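Long-range contacts in epimerase domain-containing protein (Bacillus cereus HuA2-4, PDB 6ZLK), which interconverts UDP-glucuronic acid and UDP-galacturonic acid by epimerisation at C4 of the sugar, with bound NAD as cofactor: residues 215-220 against 295-300; 174-179 against 240-245. All coordinates share one frame; numbering follows the deposited sequence.

Interaction 1. Residues 215-220 against 295-300; sequences FTYIDD and PTVSLS
The carboxylate of Asp220, in the first turn of helix 218-230, faces two successive backbone amides of the loop 295-298. Thr296 N donates to Asp220 OD1 at 3.0 Å, nearly straight (169° at the hydrogen) but 33° out of the carboxylate plane. Val297 N reaches Asp220 OD2 at 3.0 Å, through the syn lone pair of that oxygen. With CG anti to the carbonyl carbon (chi1 -76°), the carboxylate is carried off the helix to the loop, where Pro295 CB lies 3.6 Å from Asp220 OD2. Val297 turns toward the other segment and sets CG1 over one face of the Tyr217 ring, 4.0 Å from the centroid, a CH-pi contact. Ile218 CG2 covers the opposite face, so the ring is sandwiched, and Tyr180 meets Tyr217 edge-to-face. Farther along, Leu299 CD2 approaches Phe215 CB at 4.2 Å, an apolar touch at the start of helix 299-313, where Ser298 OG caps Asp301 N. Arg223 forms a salt bridge with Asp220 OD1. Two amides and a guanidinium thus share one carboxylate, an arrangement that probably favours its ionised form and fixes its rotation, joining the start of helix 218-230 to the loop before the C-terminal helix.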
# COMPACT_ATOMS: atom_id res chain seq x y z
N PHE A 215 -10.82 -12.10 -18.98
CA PHE A 215 -9.59 -12.81 -19.37
C PHE A 215 -8.97 -12.12 -20.57
O PHE A 215 -9.65 -11.81 -21.55
CB PHE A 215 -9.98 -14.21 -19.77
CG PHE A 215 -10.46 -15.06 -18.62
CD1 PHE A 215 -9.60 -15.42 -17.60
CD2 PHE A 215 -11.78 -15.47 -18.57
CE1 PHE A 215 -10.03 -16.22 -16.54
CE2 PHE A 215 -12.22 -16.27 -17.52
CZ PHE A 215 -11.34 -16.65 -16.51
N THR A 216 -7.69 -11.85 -20.47
CA THR A 216 -6.92 -11.11 -21.48
C THR A 216 -5.94 -12.08 -22.13
O THR A 216 -5.00 -12.51 -21.51
CB THR A 216 -6.22 -9.87 -20.93
OG1 THR A 216 -7.16 -9.09 -20.17
CG2 THR A 216 -5.60 -9.07 -22.06
N TYR A 217 -6.11 -12.32 -23.42
CA TYR A 217 -5.16 -13.20 -24.13
C TYR A 217 -3.81 -12.50 -24.18
O TYR A 217 -3.68 -11.27 -24.37
CB TYR A 217 -5.62 -13.52 -25.56
CG TYR A 217 -4.69 -14.52 -26.19
CD1 TYR A 217 -4.68 -15.82 -25.70
CD2 TYR A 217 -3.94 -14.22 -27.31
CE1 TYR A 217 -3.80 -16.77 -26.22
CE2 TYR A 217 -3.07 -15.15 -27.85
CZ TYR A 217 -3.07 -16.44 -27.35
OH TYR A 217 -2.18 -17.36 -27.85
N ILE A 218 -2.76 -13.28 -23.99
CA ILE A 218 -1.39 -12.74 -23.85
C ILE A 218 -1.03 -11.84 -25.03
O ILE A 218 -0.43 -10.78 -24.80
CB ILE A 218 -0.40 -13.90 -23.67
CG1 ILE A 218 1.02 -13.38 -23.50
CG2 ILE A 218 -0.48 -14.91 -24.83
CD1 ILE A 218 1.29 -12.46 -22.32
N ASP A 219 -1.34 -12.21 -26.28
CA ASP A 219 -0.99 -11.34 -27.44
C ASP A 219 -1.75 -10.01 -27.37
O ASP A 219 -1.11 -8.98 -27.81
CB ASP A 219 -1.24 -12.00 -28.78
CG ASP A 219 -0.37 -13.20 -29.05
OD1 ASP A 219 0.59 -13.43 -28.29
OD2 ASP A 219 -0.68 -13.91 -30.04
N ASP A 220 -2.95 -9.98 -26.82
CA ASP A 220 -3.68 -8.71 -26.64
C ASP A 220 -2.94 -7.86 -25.61
O ASP A 220 -2.71 -6.67 -25.84
CB ASP A 220 -5.15 -8.98 -26.35
CG ASP A 220 -5.97 -9.38 -27.57
OD1 ASP A 220 -5.68 -8.78 -28.67
OD2 ASP A 220 -6.92 -10.19 -27.43
N PRO A 295 -8.76 -5.45 -28.03
CA PRO A 295 -8.40 -6.87 -27.96
C PRO A 295 -9.11 -7.58 -29.10
O PRO A 295 -10.25 -7.27 -29.36
CB PRO A 295 -8.84 -7.31 -26.56
CG PRO A 295 -10.00 -6.38 -26.25
CD PRO A 295 -9.64 -5.05 -26.92
N THR A 296 -8.40 -8.45 -29.80
CA THR A 296 -8.91 -9.14 -31.01
C THR A 296 -8.99 -10.65 -30.83
O THR A 296 -9.59 -11.32 -31.70
CB THR A 296 -8.06 -8.75 -32.22
OG1 THR A 296 -6.72 -9.18 -31.98
CG2 THR A 296 -8.15 -7.26 -32.46
N VAL A 297 -8.45 -11.23 -29.76
CA VAL A 297 -8.39 -12.71 -29.72
C VAL A 297 -9.58 -13.24 -28.91
O VAL A 297 -9.67 -12.91 -27.72
CB VAL A 297 -7.05 -13.19 -29.15
CG1 VAL A 297 -7.03 -14.71 -29.05
CG2 VAL A 297 -5.89 -12.66 -29.97
N SER A 298 -10.41 -14.09 -29.52
CA SER A 298 -11.56 -14.71 -28.85
C SER A 298 -11.06 -15.75 -27.85
O SER A 298 -9.96 -16.29 -28.02
CB SER A 298 -12.51 -15.38 -29.83
OG SER A 298 -11.84 -16.48 -30.44
N LEU A 299 -11.86 -16.03 -26.87
CA LEU A 299 -11.56 -17.12 -25.92
C LEU A 299 -11.37 -18.44 -26.65
O LEU A 299 -10.44 -19.13 -26.26
CB LEU A 299 -12.69 -17.25 -24.91
CG LEU A 299 -12.58 -16.28 -23.76
CD1 LEU A 299 -13.87 -16.31 -22.95
CD2 LEU A 299 -11.36 -16.62 -22.90
N SER A 300 -12.16 -18.78 -27.66
CA SER A 300 -12.00 -20.11 -28.30
C SER A 300 -10.62 -20.17 -28.95
O SER A 300 -9.88 -21.16 -28.76
CB SER A 300 -13.12 -20.50 -29.25
OG SER A 300 -13.28 -19.52 -30.23

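Interaction 2. Residues 174-179 against 240-245; sequences LRYFTV and INIGGK. With UGA (uridine-5'-diphosphate-glucuronic acid), chain F.
Leu174, Arg175 and Tyr176 pair with Ile240, Asn241 and Ile242 as neighbouring parallel strands, their short axes 4.5 Å apart at closest approach and 29° from parallel. Backbone hydrogen bonds hold the register: Arg175 N to Ile240 O (2.9 Å), Ile242 N to Arg175 O (2.8 Å) and, where the paired residues end, Phe177 N to Ile242 O (3.1 Å). Arg175 bonds through both N and O to Ile240 and Ile242, the residues flanking Asn241, the usual parallel pattern.

Apolar contacts occupy the face carrying Leu174, Tyr176, Ile240 and Ile242. Leu174 and Ile240 lie side by side, with CD2 of the leucine 4.0 Å from CB of the isoleucine, while Ile242 CB meets the edge of the Tyr176 ring. Helices 218-230 and 285-291 cover this face.

Polar and aromatic groups meet on the other face. Asn241 OD1 lies in the plane of the Phe177 ring, at its edge, 3.6 Å from CE1; ring and amide planes stand 78° apart. The extended Arg175 chain crosses Asn241 and ends in a salt bridge with Glu157, and Tyr130 OH bonds both Arg175 NH1 and Asn241 OD1.

Just beyond the paired residues the main chain meets the ligands. Thr178 N donates to the carboxylate oxygen O'Q of UDP-glucuronic acid at 2.6 Å (160° at the hydrogen), and Val179 N bonds NAD at O7N. The pairing with 239-242 helps hold the strand up to Phe177; Thr178 itself is bonded by the backbone of Thr216 on the neighbouring strand. These successive amides are consistent with the main chain here placing sugar acid and cofactor side by side.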
# COMPACT_ATOMS: atom_id res chain seq x y z
N LEU A 174 -0.23 0.37 -16.09
CA LEU A 174 -1.13 -0.53 -16.82
C LEU A 174 -1.69 -1.53 -15.81
O LEU A 174 -0.93 -2.20 -15.14
CB LEU A 174 -0.41 -1.25 -17.97
CG LEU A 174 0.36 -0.38 -18.94
CD1 LEU A 174 1.02 -1.25 -20.03
CD2 LEU A 174 -0.58 0.66 -19.54
N ARG A 175 -3.00 -1.59 -15.69
CA ARG A 175 -3.68 -2.63 -14.88
C ARG A 175 -4.14 -3.75 -15.79
O ARG A 175 -5.17 -3.63 -16.50
CB ARG A 175 -4.89 -2.05 -14.13
CG ARG A 175 -4.47 -1.09 -13.05
CD ARG A 175 -5.70 -0.42 -12.46
NE ARG A 175 -5.29 0.38 -11.32
CZ ARG A 175 -6.07 1.27 -10.71
NH1 ARG A 175 -7.30 1.49 -11.12
NH2 ARG A 175 -5.63 1.98 -9.70
N TYR A 176 -3.41 -4.85 -15.77
CA TYR A 176 -3.84 -6.07 -16.49
C TYR A 176 -4.98 -6.80 -15.77
O TYR A 176 -5.02 -6.88 -14.56
CB TYR A 176 -2.65 -7.03 -16.53
CG TYR A 176 -1.44 -6.64 -17.35
CD1 TYR A 176 -1.40 -5.59 -18.26
CD2 TYR A 176 -0.27 -7.35 -17.16
CE1 TYR A 176 -0.28 -5.31 -19.00
CE2 TYR A 176 0.89 -7.04 -17.86
CZ TYR A 176 0.88 -6.05 -18.82
OH TYR A 176 2.03 -5.79 -19.54
N PHE A 177 -5.86 -7.39 -16.57
CA PHE A 177 -6.92 -8.32 -16.14
C PHE A 177 -6.62 -9.74 -16.64
O PHE A 177 -6.50 -10.03 -17.87
CB PHE A 177 -8.26 -7.85 -16.68
CG PHE A 177 -8.79 -6.58 -16.06
CD1 PHE A 177 -8.10 -5.37 -16.12
CD2 PHE A 177 -9.97 -6.63 -15.35
CE1 PHE A 177 -8.61 -4.26 -15.47
CE2 PHE A 177 -10.50 -5.51 -14.73
CZ PHE A 177 -9.80 -4.32 -14.77
N THR A 178 -6.52 -10.63 -15.69
CA THR A 178 -6.31 -12.09 -15.80
C THR A 178 -5.77 -12.46 -17.18
O THR A 178 -6.53 -12.89 -18.05
CB THR A 178 -7.56 -12.87 -15.40
OG1 THR A 178 -8.02 -12.32 -14.15
CG2 THR A 178 -7.18 -14.33 -15.25
N VAL A 179 -4.45 -12.52 -17.27
CA VAL A 179 -3.84 -12.81 -18.59
C VAL A 179 -3.73 -14.32 -18.76
O VAL A 179 -3.39 -15.04 -17.81
CB VAL A 179 -2.49 -12.09 -18.70
CG1 VAL A 179 -1.82 -12.34 -20.03
CG2 VAL A 179 -2.68 -10.60 -18.42
N ILE A 240 -4.19 2.92 -16.83
CA ILE A 240 -4.89 2.38 -18.02
C ILE A 240 -5.19 0.90 -17.78
O ILE A 240 -4.21 0.13 -17.65
CB ILE A 240 -4.05 2.58 -19.30
CG1 ILE A 240 -3.59 4.04 -19.46
CG2 ILE A 240 -4.84 2.05 -20.48
CD1 ILE A 240 -2.72 4.28 -20.70
N ASN A 241 -6.45 0.53 -17.76
CA ASN A 241 -6.88 -0.90 -17.77
C ASN A 241 -6.54 -1.54 -19.12
O ASN A 241 -6.82 -0.97 -20.22
CB ASN A 241 -8.36 -1.07 -17.59
CG ASN A 241 -8.86 -0.62 -16.24
OD1 ASN A 241 -8.17 -0.69 -15.25
ND2 ASN A 241 -10.11 -0.17 -16.21
N ILE A 242 -5.98 -2.75 -19.08
CA ILE A 242 -5.74 -3.60 -20.27
C ILE A 242 -6.52 -4.90 -20.02
O ILE A 242 -6.11 -5.69 -19.14
CB ILE A 242 -4.24 -3.88 -20.46
CG1 ILE A 242 -3.42 -2.58 -20.57
CG2 ILE A 242 -3.99 -4.81 -21.63
CD1 ILE A 242 -3.79 -1.75 -21.78
N GLY A 243 -7.65 -5.07 -20.70
CA GLY A 243 -8.57 -6.19 -20.54
C GLY A 243 -8.84 -6.88 -21.85
O GLY A 243 -8.29 -6.48 -22.89
N GLY A 244 -9.62 -7.94 -21.74
CA GLY A 244 -9.73 -8.90 -22.82
C GLY A 244 -10.91 -8.67 -23.71
O GLY A 244 -11.76 -7.78 -23.46
N LYS A 245 -10.99 -9.53 -24.71
CA LYS A 245 -12.10 -9.45 -25.70
C LYS A 245 -13.43 -9.91 -25.10
O LYS A 245 -14.48 -9.37 -25.45
CB LYS A 245 -11.71 -10.24 -26.94
CG LYS A 245 -12.69 -9.97 -28.06
CD LYS A 245 -12.36 -10.78 -29.26
CE LYS A 245 -13.23 -10.42 -30.44
NZ LYS A 245 -12.72 -11.21 -31.58
C1' UGA F . -4.61 -13.47 -12.16
C2' UGA F . -3.12 -13.55 -11.84
O2' UGA F . -2.90 -14.75 -11.11
C3' UGA F . -2.65 -12.38 -11.01
O3' UGA F . -1.22 -12.42 -10.99
C4' UGA F . -3.12 -11.05 -11.57
O4' UGA F . -2.79 -10.01 -10.65
C5' UGA F . -4.64 -11.09 -11.80
O5' UGA F . -4.97 -12.19 -12.65
C6' UGA F . -5.28 -9.83 -12.43
O'P UGA F . -4.88 -8.73 -12.12
O'Q UGA F . -6.21 -9.96 -13.18
PB UGA F . -6.79 -14.47 -11.09
O1B UGA F . -7.79 -13.61 -11.74
O2B UGA F . -7.00 -15.01 -9.72
O3B UGA F . -5.31 -13.85 -11.00
O3A UGA F . -6.49 -15.65 -12.12
PA UGA F . -6.55 -17.25 -12.12
O1A UGA F . -5.55 -17.74 -11.18
O2A UGA F . -6.52 -17.66 -13.53
O5D UGA F . -8.01 -17.53 -11.50
C5D UGA F . -9.22 -17.15 -12.13
C4D UGA F . -10.35 -17.82 -11.41
O4D UGA F . -10.19 -19.25 -11.43
C3D UGA F . -10.50 -17.42 -9.94
O3D UGA F . -11.87 -17.06 -9.80
C2D UGA F . -10.13 -18.69 -9.16
O2D UGA F . -11.05 -18.90 -8.10
C1D UGA F . -10.43 -19.80 -10.15
N1 UGA F . -9.59 -21.00 -10.00
C6 UGA F . -8.22 -20.92 -10.02
C2 UGA F . -10.26 -22.22 -9.99
O2 UGA F . -11.48 -22.32 -9.95
N3 UGA F . -9.44 -23.30 -10.00
C4 UGA F . -8.07 -23.30 -10.02
O4 UGA F . -7.49 -24.39 -9.99
C5 UGA F . -7.44 -22.01 -10.01

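In the fold
The centres of the two interactions lie 10 Å apart, and both reach the same mixed sheet, in which strand 171-180 has 212-217 and 239-242 among its partners. The contacts touch through Thr216: its N lies 2.9 Å from Thr178 O and its OG1 2.6 Å from Phe177 O, both probable hydrogen bonds. Lys245 NZ, at the end of interaction 2, bonds Thr296 O in interaction 1. The pocket runs past both: at the nearest atoms, the Phe215 side chain is about 5 Å from UDP-glucuronic acid, and that of Tyr176 about 3 Å from NAD. Segment 174-179 of interaction 2 carries the direct ligand bonds, whereas interaction 1 ties the neighbouring strand-to-helix turn to the C-terminal part.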